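Side-chain contacts in iron-regulated outer membrane protein (Neisseria meningitidis, PDB 4B7O), which probably imports iron across the outer membrane as a TonB-dependent transporter, in which a plug domain fills the bore of a beta-barrel: residues 490-493 against 499-502; 108-113 against 539-544; 162-167 against 558-563; 370-373 against 377-380; 116-121 against 507-512. One frame throughout, in Å; residues are numbered along the deposited sequence.

Overall arrangement
All five contacts belong to a TonB-dependent barrel closed by a plug. Contacts 1 and 4 pair strands of the wall at two hairpins, their centres about 20 Å apart. Contacts 2, 3 and 5 instead tie plug segments to the inner surface of the wall. Contacts 2 and 3 are the nearest neighbours, centres about 7 Å apart, and their wall strands are adjacent. Contact 5 lies about 10 Å from contact 3, centre to centre, and the plug strands 118-121 and 166-171 pair between them. Strand 498-509 serves contact 1 at one end and contact 5 at the other, about 26 Å away between centres.

Contact 1. Residues 490-493 against 499-502; sequences VIWQ and SFSS
Trp492 and Phe500 stand side by side on one face of an antiparallel hairpin in the barrel wall, formed by strands 478-493 and 498-509. They belong to a hydrogen-bonded pair, and the rings meet only lightly: CD1 of Trp492 is 4.4 Å from CD2 of Phe500. Their first torsions send them different ways, the indole lying anti to its backbone N (chi1 173°) while the phenyl stands beside its own, and Phe500 CD2 comes to the indole obliquely. Phe500 also turns its edge to the carbonyl oxygen of Trp492 and packs its ring nearly parallel to that of Trp498.

Val490 and Ser502, the other hydrogen-bonded pair, share this face, where methyl CG2 of Val490 rests 3.7 Å from OG of Ser502. Both groups occupy the slot between backbone N and carbonyl carbon.

On the reverse face, Ile491 and Ser501 form a non-hydrogen-bonded pair that looks into the barrel, against Arg62 and Gln63 near the start of the plug. CG1 of Ile491 touches CB of Ser501 at 4.1 Å. The amide of Gln493 also reaches this side, its OE1 accepting a hydrogen bond from Arg62. Four backbone bonds hold the strands in register; in the straightest, 177° at the hydrogen, Trp492 N donates to Phe500 O over 2.8 Å.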
loop_
_atom_site.group_PDB
_atom_site.type_symbol
_atom_site.label_atom_id
_atom_site.label_comp_id
_atom_site.label_asym_id
_atom_site.label_seq_id
_atom_site.Cartn_x
_atom_site.Cartn_y
_atom_site.Cartn_z
ATOM N N VAL A 490 19.386 6.564 16.226
ATOM C CA VAL A 490 19.805 5.930 17.468
ATOM C C VAL A 490 18.618 5.324 18.182
ATOM O O VAL A 490 17.531 5.837 18.094
ATOM C CB VAL A 490 20.598 6.887 18.379
ATOM C CG1 VAL A 490 21.698 7.608 17.597
ATOM C CG2 VAL A 490 19.671 7.932 19.024
ATOM N N ILE A 491 18.806 4.225 18.881
ATOM C CA ILE A 491 17.811 3.841 19.841
ATOM C C ILE A 491 18.451 3.802 21.191
ATOM O O ILE A 491 19.475 3.193 21.330
ATOM C CB ILE A 491 17.172 2.503 19.488
ATOM C CG1 ILE A 491 16.270 2.713 18.282
ATOM C CG2 ILE A 491 16.351 1.954 20.650
ATOM C CD1 ILE A 491 16.341 1.567 17.275
ATOM N N TRP A 492 17.839 4.472 22.168
ATOM C CA TRP A 492 18.342 4.568 23.549
ATOM C C TRP A 492 17.403 3.862 24.452
ATOM O O TRP A 492 16.263 4.278 24.643
ATOM C CB TRP A 492 18.467 6.053 23.960
ATOM C CG TRP A 492 18.820 6.336 25.408
ATOM C CD1 TRP A 492 18.305 7.345 26.216
ATOM C CD2 TRP A 492 19.774 5.615 26.289
ATOM N NE1 TRP A 492 18.865 7.321 27.463
ATOM C CE2 TRP A 492 19.761 6.319 27.571
ATOM C CE3 TRP A 492 20.640 4.554 26.126
ATOM C CZ2 TRP A 492 20.572 5.924 28.649
ATOM C CZ3 TRP A 492 21.452 4.171 27.206
ATOM C CH2 TRP A 492 21.430 4.858 28.446
ATOM N N GLN A 493 17.855 2.762 25.021
ATOM C CA GLN A 493 17.040 2.089 26.003
ATOM C C GLN A 493 17.622 2.128 27.440
ATOM O O GLN A 493 18.366 1.251 27.836
ATOM C CB GLN A 493 16.828 0.666 25.517
ATOM C CG GLN A 493 15.895 -0.067 26.431
ATOM C CD GLN A 493 14.941 -1.004 25.711
ATOM O OE1 GLN A 493 15.173 -1.457 24.535
ATOM N NE2 GLN A 493 13.849 -1.324 26.422
ATOM N N SER A 499 11.965 3.149 25.803
ATOM C CA SER A 499 12.955 3.367 24.790
ATOM C C SER A 499 12.739 4.747 24.123
ATOM O O SER A 499 11.643 5.269 24.147
ATOM C CB SER A 499 13.000 2.156 23.824
ATOM O OG SER A 499 12.145 2.363 22.750
ATOM N N PHE A 500 13.817 5.362 23.641
ATOM C CA PHE A 500 13.730 6.645 22.974
ATOM C C PHE A 500 14.443 6.575 21.670
ATOM O O PHE A 500 15.431 5.872 21.573
ATOM C CB PHE A 500 14.328 7.713 23.875
ATOM C CG PHE A 500 13.577 7.875 25.208
ATOM C CD1 PHE A 500 12.494 8.750 25.317
ATOM C CD2 PHE A 500 13.948 7.150 26.328
ATOM C CE1 PHE A 500 11.811 8.905 26.527
ATOM C CE2 PHE A 500 13.258 7.268 27.535
ATOM C CZ PHE A 500 12.209 8.155 27.646
ATOM N N SER A 501 13.955 7.257 20.647
ATOM C CA SER A 501 14.552 7.071 19.300
ATOM C C SER A 501 14.641 8.299 18.440
ATOM O O SER A 501 13.905 9.229 18.636
ATOM C CB SER A 501 13.840 5.996 18.510
ATOM O OG SER A 501 12.494 6.369 18.217
ATOM N N SER A 502 15.559 8.313 17.491
ATOM C CA SER A 502 15.522 9.351 16.493
ATOM C C SER A 502 16.196 8.871 15.252
ATOM O O SER A 502 16.902 7.915 15.292
ATOM C CB SER A 502 16.132 10.658 16.990
ATOM O OG SER A 502 17.372 10.398 17.595
#

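Contact 2. Residues 108-113 against 539-544; sequences TLRGMG and NTEIGF
Arg110 meets Glu541 from a type I' turn that starts at Leu109 and closes a tight hairpin in the plug. At Arg110 the chain departs from the strand, and its side chain runs out straight from CG to NE toward the barrel wall. The guanidinium then meets the carboxylate end-on: NH1 bonds OE2 of Glu541 at 3.0 Å, and NH2 bonds OE1 at the same length. Both oxygens are met on their syn side, although the two planes are turned 35° apart. Asn539 ND2 takes the anti lone pair of Glu541 OE2 at 2.7 Å, and a water links Arg110 NH1 to Asn539 OD1. After Gly111, Met112 completes the turn, its N bonding Leu109 O at 2.7 Å. Charge is shared more widely in this buried site, as Glu593 also bridges to Arg110 and Lys66 to Glu541. Through Arg110 the turn reaches the inner side of strand 535-547, with Phe558 of neighbouring strand 551-567 packed against both Arg110 and Glu541.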
loop_
_atom_site.group_PDB
_atom_site.type_symbol
_atom_site.label_atom_id
_atom_site.label_comp_id
_atom_site.label_asym_id
_atom_site.label_seq_id
_atom_site.Cartn_x
_atom_site.Cartn_y
_atom_site.Cartn_z
ATOM N N THR A 108 -3.441 6.642 2.119
ATOM C CA THR A 108 -2.442 7.589 2.561
ATOM C C THR A 108 -1.850 7.202 3.892
ATOM O O THR A 108 -2.481 6.581 4.750
ATOM C CB THR A 108 -2.963 9.035 2.588
ATOM O OG1 THR A 108 -4.059 9.120 3.489
ATOM C CG2 THR A 108 -3.440 9.416 1.222
ATOM N N LEU A 109 -0.616 7.576 4.034
ATOM C CA LEU A 109 0.170 7.246 5.174
ATOM C C LEU A 109 0.777 8.566 5.557
ATOM O O LEU A 109 1.479 9.178 4.732
ATOM C CB LEU A 109 1.249 6.273 4.759
ATOM C CG LEU A 109 2.209 5.794 5.838
ATOM C CD1 LEU A 109 1.417 5.112 6.969
ATOM C CD2 LEU A 109 3.219 4.849 5.186
ATOM N N ARG A 110 0.435 9.044 6.764
ATOM C CA ARG A 110 0.826 10.391 7.178
ATOM C C ARG A 110 0.477 11.413 6.136
ATOM O O ARG A 110 1.225 12.352 5.917
ATOM C CB ARG A 110 2.333 10.455 7.426
ATOM C CG ARG A 110 2.765 9.880 8.766
ATOM C CD ARG A 110 4.285 9.721 8.872
ATOM N NE ARG A 110 4.634 9.206 10.221
ATOM C CZ ARG A 110 5.855 8.971 10.657
ATOM N NH1 ARG A 110 6.898 9.180 9.856
ATOM N NH2 ARG A 110 6.030 8.499 11.895
ATOM N N GLY A 111 -0.672 11.232 5.499
ATOM C CA GLY A 111 -1.124 12.132 4.430
ATOM C C GLY A 111 -0.473 11.922 3.070
ATOM O O GLY A 111 -0.807 12.613 2.130
ATOM N N MET A 112 0.484 11.007 2.941
ATOM C CA MET A 112 1.165 10.874 1.652
ATOM C C MET A 112 0.553 9.712 0.968
ATOM O O MET A 112 0.206 8.718 1.641
ATOM C CB MET A 112 2.644 10.666 1.823
ATOM C CG MET A 112 3.340 11.781 2.560
ATOM S SD MET A 112 3.269 13.349 1.661
ATOM C CE MET A 112 4.318 13.013 0.277
ATOM N N GLY A 113 0.337 9.847 -0.341
ATOM C CA GLY A 113 -0.446 8.829 -1.078
ATOM C C GLY A 113 0.408 7.738 -1.739
ATOM O O GLY A 113 1.653 7.723 -1.598
ATOM N N ASN A 539 14.194 12.792 5.983
ATOM C CA ASN A 539 13.222 12.546 7.024
ATOM C C ASN A 539 13.869 12.560 8.408
ATOM O O ASN A 539 14.736 11.775 8.708
ATOM C CB ASN A 539 12.491 11.198 6.770
ATOM C CG ASN A 539 11.286 10.980 7.673
ATOM O OD1 ASN A 539 10.267 11.606 7.509
ATOM N ND2 ASN A 539 11.404 10.064 8.636
ATOM N N THR A 540 13.405 13.441 9.281
ATOM C CA THR A 540 13.884 13.379 10.645
ATOM C C THR A 540 12.783 13.172 11.634
ATOM O O THR A 540 11.736 13.807 11.566
ATOM C CB THR A 540 14.841 14.536 10.979
ATOM O OG1 THR A 540 14.613 15.010 12.314
ATOM C CG2 THR A 540 14.699 15.615 10.043
ATOM N N GLU A 541 12.969 12.219 12.518
ATOM C CA GLU A 541 11.960 12.023 13.571
ATOM C C GLU A 541 12.388 11.664 14.981
ATOM O O GLU A 541 13.403 11.014 15.167
ATOM C CB GLU A 541 10.843 11.065 13.141
ATOM C CG GLU A 541 11.177 9.781 12.427
ATOM C CD GLU A 541 9.879 9.189 11.813
ATOM O OE1 GLU A 541 8.923 8.833 12.572
ATOM O OE2 GLU A 541 9.816 9.083 10.565
ATOM N N ILE A 542 11.589 12.044 15.971
ATOM C CA ILE A 542 11.873 11.562 17.320
ATOM C C ILE A 542 10.760 10.616 17.756
ATOM O O ILE A 542 9.641 10.724 17.278
ATOM C CB ILE A 542 12.122 12.741 18.266
ATOM C CG1 ILE A 542 11.015 13.762 18.111
ATOM C CG2 ILE A 542 13.435 13.490 17.866
ATOM C CD1 ILE A 542 11.068 14.755 19.240
ATOM N N GLY A 543 11.047 9.655 18.631
ATOM C CA GLY A 543 9.949 8.828 19.130
ATOM C C GLY A 543 10.279 8.311 20.491
ATOM O O GLY A 543 11.345 8.564 20.963
ATOM N N PHE A 544 9.365 7.568 21.093
ATOM C CA PHE A 544 9.560 6.948 22.393
ATOM C C PHE A 544 8.593 5.751 22.462
ATOM O O PHE A 544 7.564 5.672 21.733
ATOM C CB PHE A 544 9.295 7.982 23.566
ATOM C CG PHE A 544 7.882 8.151 23.841
ATOM C CD1 PHE A 544 7.246 7.276 24.663
ATOM C CD2 PHE A 544 7.136 9.064 23.123
ATOM C CE1 PHE A 544 5.856 7.353 24.830
ATOM C CE2 PHE A 544 5.762 9.162 23.294
ATOM C CZ PHE A 544 5.117 8.297 24.143
HETATM O O HOH W 1 7.363 10.784 7.552
#

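Contact 3. Residues 162-167 against 558-563; sequences ATNGAI and FWQTIK
Ile562 lays the end of its side chain against the amide of Asn164, with CD1 3.8 Å from ND2. Its CG1 stands beside the backbone N (chi1 -58°), and the chain then extends toward the plug. Next to it on the same side of the strand, Gln560 is extended beyond CG and brings its amide to the loop at Thr163 and Asn164. CD of Gln560 lies 3.6 Å from Asn164 OD1 and 3.8 Å from the carbonyl O of Thr163. The two amides are far from coplanar, their planes 56° apart. Here a plug loop leading into strand 166-171 meets the inner face of the barrel strand 551-567, whose alternate residue Trp559 faces the outside. Asn164 enters from the side, its CG lodged beside its own backbone N (chi1 -75°), which turns the amide toward the wall, OD1 toward Gln560 and ND2 toward Ile562 CD1. Thr163, whose side chain starts out toward the wall, packs on Ala537 of strand 535-547, as Ile562 does, while Ser116 of the plug touches both Thr163 and Asn164.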
loop_
_atom_site.group_PDB
_atom_site.type_symbol
_atom_site.label_atom_id
_atom_site.label_comp_id
_atom_site.label_asym_id
_atom_site.label_seq_id
_atom_site.Cartn_x
_atom_site.Cartn_y
_atom_site.Cartn_z
ATOM N N ALA A 162 12.435 4.355 -0.795
ATOM C CA ALA A 162 11.859 4.392 0.537
ATOM C C ALA A 162 11.745 5.770 1.065
ATOM O O ALA A 162 12.382 6.028 2.064
ATOM C CB ALA A 162 12.700 3.572 1.470
ATOM N N THR A 163 10.956 6.645 0.415
ATOM C CA THR A 163 10.911 8.076 0.757
ATOM C C THR A 163 9.882 8.362 1.798
ATOM O O THR A 163 10.044 9.257 2.601
ATOM C CB THR A 163 10.578 9.031 -0.433
ATOM O OG1 THR A 163 9.457 8.551 -1.203
ATOM C CG2 THR A 163 11.755 9.177 -1.306
ATOM N N ASN A 164 8.767 7.669 1.689
ATOM C CA ASN A 164 7.717 7.727 2.667
ATOM C C ASN A 164 7.544 6.282 3.029
ATOM O O ASN A 164 8.355 5.443 2.657
ATOM C CB ASN A 164 6.465 8.312 2.074
ATOM C CG ASN A 164 6.562 9.809 1.901
ATOM O OD1 ASN A 164 6.716 10.560 2.886
ATOM N ND2 ASN A 164 6.490 10.270 0.656
ATOM N N GLY A 165 6.547 5.919 3.781
ATOM C CA GLY A 165 6.611 4.512 4.165
ATOM C C GLY A 165 6.147 3.438 3.174
ATOM O O GLY A 165 6.136 3.612 1.930
ATOM N N ALA A 166 5.789 2.302 3.755
ATOM C CA ALA A 166 5.351 1.216 2.997
ATOM C C ALA A 166 4.410 0.391 3.881
ATOM O O ALA A 166 4.655 0.264 5.066
ATOM C CB ALA A 166 6.568 0.415 2.557
ATOM N N ILE A 167 3.342 -0.185 3.333
ATOM C CA ILE A 167 2.685 -1.271 4.017
ATOM C C ILE A 167 3.465 -2.533 3.641
ATOM O O ILE A 167 3.828 -2.720 2.493
ATOM C CB ILE A 167 1.244 -1.386 3.529
ATOM C CG1 ILE A 167 0.592 -0.002 3.462
ATOM C CG2 ILE A 167 0.447 -2.329 4.396
ATOM C CD1 ILE A 167 -0.040 0.474 4.743
ATOM N N PHE A 558 7.509 13.844 13.300
ATOM C CA PHE A 558 8.352 13.681 12.122
ATOM C C PHE A 558 8.384 14.945 11.311
ATOM O O PHE A 558 7.459 15.720 11.353
ATOM C CB PHE A 558 7.868 12.522 11.235
ATOM C CG PHE A 558 6.465 12.695 10.781
ATOM C CD1 PHE A 558 6.193 13.453 9.644
ATOM C CD2 PHE A 558 5.418 12.169 11.541
ATOM C CE1 PHE A 558 4.886 13.645 9.213
ATOM C CE2 PHE A 558 4.107 12.364 11.135
ATOM C CZ PHE A 558 3.844 13.104 9.974
ATOM N N TRP A 559 9.476 15.165 10.607
ATOM C CA TRP A 559 9.529 16.299 9.697
ATOM C C TRP A 559 10.114 15.823 8.429
ATOM O O TRP A 559 11.130 15.085 8.432
ATOM C CB TRP A 559 10.457 17.318 10.208
ATOM C CG TRP A 559 10.055 17.963 11.493
ATOM C CD1 TRP A 559 9.402 19.155 11.644
ATOM C CD2 TRP A 559 10.336 17.486 12.848
ATOM N NE1 TRP A 559 9.252 19.456 12.953
ATOM C CE2 TRP A 559 9.814 18.501 13.736
ATOM C CE3 TRP A 559 10.964 16.360 13.383
ATOM C CZ2 TRP A 559 9.918 18.401 15.117
ATOM C CZ3 TRP A 559 11.074 16.247 14.770
ATOM C CH2 TRP A 559 10.534 17.243 15.623
ATOM N N GLN A 560 9.519 16.220 7.317
ATOM C CA GLN A 560 10.049 15.707 6.101
ATOM C C GLN A 560 10.061 16.719 5.039
ATOM O O GLN A 560 9.144 17.500 4.901
ATOM C CB GLN A 560 9.313 14.473 5.673
ATOM C CG GLN A 560 10.225 13.521 4.881
ATOM C CD GLN A 560 9.369 12.719 3.980
ATOM O OE1 GLN A 560 9.625 11.549 3.715
ATOM N NE2 GLN A 560 8.256 13.345 3.549
ATOM N N THR A 561 11.167 16.736 4.324
ATOM C CA THR A 561 11.321 17.549 3.138
ATOM C C THR A 561 11.602 16.651 1.933
ATOM O O THR A 561 12.474 15.750 1.976
ATOM C CB THR A 561 12.500 18.521 3.305
ATOM O OG1 THR A 561 12.340 19.167 4.544
ATOM C CG2 THR A 561 12.482 19.628 2.199
ATOM N N ILE A 562 10.875 16.900 0.860
ATOM C CA ILE A 562 11.176 16.195 -0.391
ATOM C C ILE A 562 11.502 17.226 -1.453
ATOM O O ILE A 562 10.679 18.109 -1.795
ATOM C CB ILE A 562 10.069 15.233 -0.806
ATOM C CG1 ILE A 562 9.853 14.224 0.307
ATOM C CG2 ILE A 562 10.521 14.373 -1.970
ATOM C CD1 ILE A 562 8.540 13.451 0.208
ATOM N N LYS A 563 12.730 17.156 -1.919
ATOM C CA LYS A 563 13.183 18.030 -3.013
ATOM C C LYS A 563 13.009 17.339 -4.370
ATOM O O LYS A 563 13.086 16.096 -4.488
ATOM C CB LYS A 563 14.657 18.421 -2.844
ATOM C CG LYS A 563 14.977 19.047 -1.499
ATOM C CD LYS A 563 15.715 20.379 -1.659
ATOM C CE LYS A 563 16.208 20.899 -0.312
ATOM N NZ LYS A 563 17.333 20.037 0.205
#

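Contact 4. Residues 370-373 against 377-380; sequences SRLA and LLKY
Ser370 and Tyr380 are joined side chain to side chain across a beta hairpin of the barrel wall, strands 355-373 and 376-391. This is the compact part of the contact. Tyr380 OH donates to Ser370 OG over 2.7 Å, and the serine oxygen lies at the edge of the ring, in its plane. With CG between its backbone N and carbonyl carbon (chi1 48°), the ring swings across toward the neighbouring strand, bringing OH to the serine, and also packs nearly parallel on Phe368. Beside it, Ser370 and Leu378 form a hydrogen-bonded pair, with Ser370 N donating to Leu378 O at 3.0 Å and Leu378 N returning a bond to Ser370 O.

Toward the turn the hairpin is more exposed, and a classic beta bulge sets Leu372 and Ala373 against a single residue opposite. Arg371, bent twice along its chain, brings only NH2 near Leu377, 3.9 Å from CD1, and its ion pair with Glu324 is long and weak. The exception on this side is apolar: Leu372 CD2 meets Leu378 CD2 at 3.5 Å.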
loop_
_atom_site.group_PDB
_atom_site.type_symbol
_atom_site.label_atom_id
_atom_site.label_comp_id
_atom_site.label_asym_id
_atom_site.label_seq_id
_atom_site.Cartn_x
_atom_site.Cartn_y
_atom_site.Cartn_z
ATOM N N SER A 370 27.374 -9.257 7.967
ATOM C CA SER A 370 28.600 -9.719 8.660
ATOM C C SER A 370 28.828 -8.983 10.021
ATOM O O SER A 370 28.887 -7.729 10.101
ATOM C CB SER A 370 29.857 -9.583 7.796
ATOM O OG SER A 370 29.558 -9.159 6.493
ATOM N N ARG A 371 28.916 -9.804 11.066
ATOM C CA ARG A 371 29.327 -9.432 12.402
ATOM C C ARG A 371 30.780 -8.915 12.430
ATOM O O ARG A 371 31.699 -9.550 11.927
ATOM C CB ARG A 371 29.202 -10.678 13.280
ATOM C CG ARG A 371 29.594 -10.446 14.710
ATOM C CD ARG A 371 28.487 -10.882 15.650
ATOM N NE ARG A 371 27.279 -10.084 15.448
ATOM C CZ ARG A 371 26.063 -10.421 15.874
ATOM N NH1 ARG A 371 25.880 -11.563 16.542
ATOM N NH2 ARG A 371 25.028 -9.621 15.611
ATOM N N LEU A 372 30.979 -7.749 13.007
ATOM C CA LEU A 372 32.297 -7.191 13.133
ATOM C C LEU A 372 32.831 -7.327 14.540
ATOM O O LEU A 372 34.032 -7.424 14.731
ATOM C CB LEU A 372 32.272 -5.743 12.728
ATOM C CG LEU A 372 32.557 -5.594 11.242
ATOM C CD1 LEU A 372 32.127 -6.800 10.407
ATOM C CD2 LEU A 372 31.947 -4.295 10.760
ATOM N N ALA A 373 31.954 -7.319 15.530
ATOM C CA ALA A 373 32.371 -7.483 16.919
ATOM C C ALA A 373 31.124 -7.991 17.587
ATOM O O ALA A 373 30.086 -8.085 16.932
ATOM C CB ALA A 373 32.815 -6.150 17.522
ATOM N N LEU A 377 27.000 -5.057 13.914
ATOM C CA LEU A 377 26.626 -5.804 12.714
ATOM C C LEU A 377 26.834 -4.856 11.563
ATOM O O LEU A 377 26.621 -3.646 11.711
ATOM C CB LEU A 377 25.157 -6.243 12.803
ATOM C CG LEU A 377 24.593 -7.200 11.736
ATOM C CD1 LEU A 377 25.224 -8.604 11.822
ATOM C CD2 LEU A 377 23.074 -7.313 11.829
ATOM N N LEU A 378 27.300 -5.387 10.441
ATOM C CA LEU A 378 27.470 -4.604 9.231
ATOM C C LEU A 378 26.485 -5.179 8.205
ATOM O O LEU A 378 26.396 -6.415 8.049
ATOM C CB LEU A 378 28.892 -4.796 8.707
ATOM C CG LEU A 378 29.362 -3.883 7.563
ATOM C CD1 LEU A 378 28.966 -2.416 7.731
ATOM C CD2 LEU A 378 30.877 -3.961 7.393
ATOM N N LYS A 379 25.717 -4.326 7.541
ATOM C CA LYS A 379 24.776 -4.834 6.517
ATOM C C LYS A 379 25.127 -4.224 5.203
ATOM O O LYS A 379 25.457 -3.025 5.140
ATOM C CB LYS A 379 23.325 -4.447 6.805
ATOM C CG LYS A 379 22.645 -5.135 7.979
ATOM C CD LYS A 379 21.419 -4.322 8.369
ATOM C CE LYS A 379 20.094 -4.997 8.060
ATOM N NZ LYS A 379 20.104 -6.359 8.664
ATOM N N TYR A 380 25.050 -5.028 4.136
ATOM C CA TYR A 380 25.264 -4.489 2.799
ATOM C C TYR A 380 24.465 -5.376 1.854
ATOM O O TYR A 380 24.203 -6.565 2.135
ATOM C CB TYR A 380 26.778 -4.462 2.459
ATOM C CG TYR A 380 27.420 -5.800 2.799
ATOM C CD1 TYR A 380 27.644 -6.142 4.109
ATOM C CD2 TYR A 380 27.736 -6.763 1.800
ATOM C CE1 TYR A 380 28.203 -7.357 4.469
ATOM C CE2 TYR A 380 28.282 -8.011 2.150
ATOM C CZ TYR A 380 28.524 -8.291 3.492
ATOM O OH TYR A 380 29.020 -9.503 3.919
#

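Contact 5. Residues 116-121 against 507-512; sequences SVDIKV and ASRSPR
Asp118 of the plug and Arg509 of the barrel wall approach from opposite directions and join in a two-pronged salt bridge. NH2 of Arg509 bonds OD1 of Asp118 at 2.7 Å, and NH1 bonds OD2 at 3.0 Å. Each oxygen is met on its syn side, with the carboxylate plane turned 36° from that of the guanidinium. Arg509 spans the gap because its chain is extended from CG to NE.

Packing adds a second set of contacts. The carbonyl O of Ser116 sits 3.7 Å above the centre of one face of the Arg509 guanidinium, and Ser116 CA is 3.7 Å from NE. Arg512 folds back so that its guanidinium lies with a face over CG of Arg509.

The arginines also donate to plug carbonyls: Asn115 O receives both Arg509 NE and Arg512 NH2, and Gly161 O receives Arg509 NH1. Glu535, on the adjacent wall strand, forms a salt bridge with Arg512.

Asp118 begins plug strand 118-121, so the bridge ties an edge of the plug sheet to the end of wall strand 498-509. With two acids set against two arginines, charge in this buried site is probably largely balanced, and bonds at NE, NH1 and NH2 would fix the rotation of the Arg509 guanidinium.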
loop_
_atom_site.group_PDB
_atom_site.type_symbol
_atom_site.label_atom_id
_atom_site.label_comp_id
_atom_site.label_asym_id
_atom_site.label_seq_id
_atom_site.Cartn_x
_atom_site.Cartn_y
_atom_site.Cartn_z
ATOM N N SER A 116 3.918 7.675 -3.309
ATOM C CA SER A 116 5.193 7.546 -2.575
ATOM C C SER A 116 5.181 6.382 -1.610
ATOM O O SER A 116 6.245 5.993 -1.119
ATOM C CB SER A 116 5.560 8.816 -1.778
ATOM O OG SER A 116 4.556 9.820 -1.857
ATOM N N VAL A 117 4.002 5.863 -1.256
ATOM C CA VAL A 117 4.033 4.724 -0.328
ATOM C C VAL A 117 3.777 3.411 -1.019
ATOM O O VAL A 117 2.809 3.260 -1.710
ATOM C CB VAL A 117 3.245 4.982 0.963
ATOM C CG1 VAL A 117 2.346 6.189 0.834
ATOM C CG2 VAL A 117 2.544 3.751 1.565
ATOM N N ASP A 118 4.699 2.471 -0.868
ATOM C CA ASP A 118 4.585 1.185 -1.535
ATOM C C ASP A 118 3.760 0.252 -0.703
ATOM O O ASP A 118 3.517 0.534 0.462
ATOM C CB ASP A 118 5.964 0.617 -1.787
ATOM C CG ASP A 118 6.777 1.500 -2.740
ATOM O OD1 ASP A 118 6.208 2.059 -3.732
ATOM O OD2 ASP A 118 7.970 1.686 -2.466
ATOM N N ILE A 119 3.318 -0.844 -1.304
ATOM C CA ILE A 119 2.730 -1.929 -0.588
ATOM C C ILE A 119 3.595 -3.073 -0.948
ATOM O O ILE A 119 3.680 -3.414 -2.107
ATOM C CB ILE A 119 1.312 -2.277 -1.103
ATOM C CG1 ILE A 119 0.392 -1.061 -0.994
ATOM C CG2 ILE A 119 0.736 -3.448 -0.305
ATOM C CD1 ILE A 119 -1.048 -1.486 -1.093
ATOM N N LYS A 120 4.252 -3.678 0.026
ATOM C CA LYS A 120 5.260 -4.649 -0.312
ATOM C C LYS A 120 4.724 -5.959 0.129
ATOM O O LYS A 120 4.297 -6.105 1.301
ATOM C CB LYS A 120 6.563 -4.366 0.438
ATOM C CG LYS A 120 7.066 -2.941 0.274
ATOM C CD LYS A 120 8.547 -2.886 0.690
ATOM C CE LYS A 120 9.060 -1.459 0.639
ATOM N NZ LYS A 120 10.557 -1.316 0.624
ATOM N N VAL A 121 4.726 -6.933 -0.771
ATOM C CA VAL A 121 4.335 -8.237 -0.308
ATOM C C VAL A 121 5.392 -9.201 -0.673
ATOM O O VAL A 121 5.817 -9.221 -1.814
ATOM C CB VAL A 121 2.862 -8.674 -0.688
ATOM C CG1 VAL A 121 2.094 -7.582 -1.433
ATOM C CG2 VAL A 121 2.794 -10.057 -1.348
ATOM N N ALA A 507 16.586 9.523 1.424
ATOM C CA ALA A 507 16.204 8.456 0.440
ATOM C C ALA A 507 15.724 9.084 -0.841
ATOM O O ALA A 507 15.224 10.244 -0.858
ATOM C CB ALA A 507 15.149 7.469 1.032
ATOM N N SER A 508 15.901 8.351 -1.942
ATOM C CA SER A 508 15.426 8.879 -3.237
ATOM C C SER A 508 14.446 7.941 -3.909
ATOM O O SER A 508 14.506 6.731 -3.728
ATOM C CB SER A 508 16.569 9.220 -4.194
ATOM O OG SER A 508 17.510 8.162 -4.157
ATOM N N ARG A 509 13.553 8.520 -4.683
ATOM C CA ARG A 509 12.628 7.771 -5.499
ATOM C C ARG A 509 12.693 8.290 -6.935
ATOM O O ARG A 509 12.552 9.484 -7.162
ATOM C CB ARG A 509 11.249 7.988 -4.963
ATOM C CG ARG A 509 10.295 6.851 -5.227
ATOM C CD ARG A 509 9.135 7.000 -4.264
ATOM N NE ARG A 509 7.956 6.299 -4.706
ATOM C CZ ARG A 509 7.719 5.044 -4.423
ATOM N NH1 ARG A 509 8.571 4.372 -3.673
ATOM N NH2 ARG A 509 6.607 4.473 -4.864
ATOM N N SER A 510 12.937 7.378 -7.876
ATOM C CA SER A 510 12.915 7.650 -9.331
ATOM C C SER A 510 11.560 7.981 -9.873
ATOM O O SER A 510 10.553 7.507 -9.366
ATOM C CB SER A 510 13.384 6.394 -10.079
ATOM O OG SER A 510 12.667 5.228 -9.674
ATOM N N PRO A 511 11.509 8.805 -10.927
ATOM C CA PRO A 511 10.227 9.263 -11.498
ATOM C C PRO A 511 9.389 8.062 -11.833
ATOM O O PRO A 511 9.942 7.059 -12.272
ATOM C CB PRO A 511 10.640 9.912 -12.809
ATOM C CG PRO A 511 12.123 10.088 -12.762
ATOM C CD PRO A 511 12.654 9.528 -11.499
ATOM N N ARG A 512 8.091 8.126 -11.598
ATOM C CA ARG A 512 7.218 7.022 -12.024
ATOM C C ARG A 512 6.900 7.126 -13.504
ATOM O O ARG A 512 6.720 8.222 -14.028
ATOM C CB ARG A 512 5.919 6.991 -11.248
ATOM C CG ARG A 512 6.034 7.523 -9.830
ATOM C CD ARG A 512 7.023 6.811 -8.903
ATOM N NE ARG A 512 6.901 7.482 -7.584
ATOM C CZ ARG A 512 7.490 8.635 -7.227
ATOM N NH1 ARG A 512 8.365 9.270 -8.021
ATOM N NH2 ARG A 512 7.233 9.147 -6.032
#